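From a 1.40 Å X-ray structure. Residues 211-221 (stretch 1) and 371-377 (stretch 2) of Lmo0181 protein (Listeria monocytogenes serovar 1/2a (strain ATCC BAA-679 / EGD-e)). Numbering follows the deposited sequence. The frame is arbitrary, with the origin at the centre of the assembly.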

# COMPACT_ATOMS: atom_id res chain seq x y z
N ALA A 211 15.44 8.10 -12.48
CA ALA A 211 14.28 8.09 -11.57
C ALA A 211 14.71 8.06 -10.12
O ALA A 211 14.17 8.78 -9.27
CB ALA A 211 13.33 6.94 -11.87
N LEU A 212 15.66 7.18 -9.81
CA LEU A 212 16.17 7.13 -8.44
C LEU A 212 16.88 8.39 -8.04
O LEU A 212 16.68 8.85 -6.91
CB LEU A 212 17.08 5.93 -8.26
CG LEU A 212 17.67 5.72 -6.83
CD1 LEU A 212 16.59 5.50 -5.82
CD2 LEU A 212 18.58 4.51 -6.85
N THR A 213 17.67 8.94 -8.96
CA THR A 213 18.35 10.19 -8.70
C THR A 213 17.37 11.32 -8.45
O THR A 213 17.62 12.19 -7.56
CB THR A 213 19.32 10.52 -9.85
OG1 THR A 213 20.22 9.41 -9.99
CG2 THR A 213 20.10 11.82 -9.59
N HIS A 214 16.23 11.33 -9.13
CA HIS A 214 15.19 12.31 -8.88
C HIS A 214 14.76 12.24 -7.41
O HIS A 214 14.60 13.28 -6.76
CB HIS A 214 14.06 12.07 -9.89
CG HIS A 214 12.69 12.37 -9.38
ND1 HIS A 214 12.14 13.63 -9.19
CD2 HIS A 214 11.73 11.47 -9.07
CE1 HIS A 214 10.91 13.48 -8.76
NE2 HIS A 214 10.64 12.19 -8.68
N LEU A 215 14.55 11.04 -6.87
CA LEU A 215 14.20 10.87 -5.45
C LEU A 215 15.36 11.22 -4.51
O LEU A 215 15.18 11.98 -3.54
CB LEU A 215 13.74 9.45 -5.13
CG LEU A 215 12.48 9.01 -5.90
CD1 LEU A 215 12.24 7.54 -5.62
CD2 LEU A 215 11.27 9.87 -5.58
N THR A 216 16.55 10.69 -4.76
CA THR A 216 17.62 10.86 -3.76
C THR A 216 18.16 12.28 -3.75
O THR A 216 18.52 12.76 -2.66
CB THR A 216 18.73 9.83 -3.95
OG1 THR A 216 19.33 9.99 -5.22
CG2 THR A 216 18.22 8.40 -3.82
N ASN A 217 18.17 12.96 -4.89
CA ASN A 217 18.66 14.33 -4.88
C ASN A 217 17.78 15.24 -4.06
O ASN A 217 18.31 16.23 -3.51
CB ASN A 217 18.71 14.89 -6.30
CG ASN A 217 19.97 14.56 -7.07
OD1 ASN A 217 20.90 14.02 -6.52
ND2 ASN A 217 19.99 14.97 -8.32
N GLU A 218 16.49 14.95 -3.93
CA GLU A 218 15.65 15.77 -3.05
C GLU A 218 16.12 15.74 -1.62
O GLU A 218 16.00 16.72 -0.87
CB GLU A 218 14.22 15.28 -3.12
CG GLU A 218 13.61 15.59 -4.46
CD GLU A 218 12.13 15.37 -4.56
OE1 GLU A 218 11.65 14.43 -3.90
OE2 GLU A 218 11.52 16.12 -5.37
N VAL A 219 16.69 14.62 -1.21
CA VAL A 219 17.21 14.50 0.15
C VAL A 219 18.64 15.01 0.25
O VAL A 219 18.96 15.76 1.18
CB VAL A 219 17.17 13.02 0.62
CG1 VAL A 219 17.93 12.82 1.92
CG2 VAL A 219 15.72 12.58 0.70
N THR A 220 19.54 14.63 -0.66
CA THR A 220 20.98 14.86 -0.48
C THR A 220 21.50 16.14 -1.11
O THR A 220 22.57 16.63 -0.68
CB THR A 220 21.80 13.68 -1.02
OG1 THR A 220 21.67 13.67 -2.44
CG2 THR A 220 21.34 12.35 -0.41
N ASP A 221 20.78 16.69 -2.10
CA ASP A 221 21.29 17.73 -3.00
C ASP A 221 20.50 19.01 -2.78
O ASP A 221 21.04 19.95 -2.19
CB ASP A 221 21.24 17.25 -4.45
CG ASP A 221 21.81 18.23 -5.44
OD1 ASP A 221 22.56 19.11 -5.02
OD2 ASP A 221 21.48 18.10 -6.65
N GLU A 371 20.23 -0.67 0.27
CA GLU A 371 21.07 0.04 -0.71
C GLU A 371 20.58 1.47 -0.90
O GLU A 371 21.39 2.38 -1.02
CB GLU A 371 21.09 -0.70 -2.04
CG GLU A 371 21.84 -2.03 -1.94
CD GLU A 371 23.27 -1.92 -1.46
OE1 GLU A 371 24.01 -1.14 -2.11
OE2 GLU A 371 23.65 -2.51 -0.42
N PHE A 372 19.27 1.68 -0.97
CA PHE A 372 18.74 3.01 -1.15
C PHE A 372 19.01 3.89 0.07
O PHE A 372 19.37 5.05 -0.09
CB PHE A 372 17.24 2.97 -1.45
CG PHE A 372 16.87 2.45 -2.80
CD1 PHE A 372 17.78 2.07 -3.78
CD2 PHE A 372 15.52 2.31 -3.10
CE1 PHE A 372 17.38 1.61 -5.01
CE2 PHE A 372 15.11 1.83 -4.32
CZ PHE A 372 16.04 1.49 -5.29
N GLU A 373 18.88 3.35 1.27
CA GLU A 373 19.19 4.09 2.48
C GLU A 373 20.63 4.57 2.46
O GLU A 373 20.96 5.68 2.87
CB GLU A 373 18.88 3.22 3.71
CG GLU A 373 18.98 4.01 5.00
CD GLU A 373 17.72 4.72 5.38
OE1 GLU A 373 16.83 4.92 4.52
OE2 GLU A 373 17.68 5.07 6.60
N LYS A 374 21.53 3.72 1.98
CA LYS A 374 22.94 4.12 1.91
C LYS A 374 23.09 5.33 1.00
O LYS A 374 23.94 6.17 1.26
CB LYS A 374 23.85 3.00 1.41
CG LYS A 374 24.06 1.86 2.39
CD LYS A 374 24.84 0.73 1.74
CE LYS A 374 24.85 -0.54 2.56
NZ LYS A 374 25.60 -1.58 1.81
N VAL A 375 22.33 5.43 -0.09
CA VAL A 375 22.45 6.65 -0.92
C VAL A 375 21.98 7.85 -0.14
O VAL A 375 22.64 8.89 -0.13
CB VAL A 375 21.61 6.50 -2.20
CG1 VAL A 375 21.79 7.75 -3.05
CG2 VAL A 375 21.97 5.22 -2.95
N LEU A 376 20.88 7.70 0.55
CA LEU A 376 20.33 8.84 1.32
C LEU A 376 21.22 9.32 2.43
O LEU A 376 21.18 10.50 2.75
CB LEU A 376 18.96 8.49 1.92
CG LEU A 376 17.83 8.14 0.93
CD1 LEU A 376 16.58 7.90 1.74
CD2 LEU A 376 17.68 9.27 -0.07
N ASN A 377 22.06 8.43 2.98
CA ASN A 377 22.96 8.77 4.07
C ASN A 377 24.32 9.21 3.56
O ASN A 377 25.21 9.52 4.36
CB ASN A 377 23.11 7.57 5.00
CG ASN A 377 21.86 7.27 5.80
OD1 ASN A 377 21.05 8.16 6.05
ND2 ASN A 377 21.73 6.03 6.26

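The two stretches meet as a small, mainly apolar helix-to-helix contact, with no hydrogen bond or salt bridge crossing between them. The helix axes come within 10.0 Å at an angle of 43°, and 338 Å² is buried, both sides summed. Leu212, Thr216 and Val219 are spaced four and three residues apart, and Thr220 follows Val219; all four direct CA-to-CB toward the other helix.

At one end, Leu212 (t, p) sets CD1 over a face of the Phe372 ring, 4.0 Å from the ring centroid and only 6° off its normal, while its CD2 lies 3.6 Å from Phe372 CE1. The CA-to-CB bond of Phe372 runs sideways, but its ring extends nearer to receive the leucine.

The backbones are nearest at Thr216 and Leu376, with 6.1 Å between their CA atoms. The short Thr216 side chain suits this spacing: its CG2 packs 3.7 Å from Val375 CG1 and 3.9 Å from Leu376 CD2. Leu376, which has the largest area covered, also starts sideways, yet its m, t conformation carries CD2 to 3.8 Å from Val219 CB.

Toward the exposed end, the methyl CG2 of Thr220 rests against the backbone of Val375 and Leu376, 3.7 Å from both Val375 O and Leu376 O.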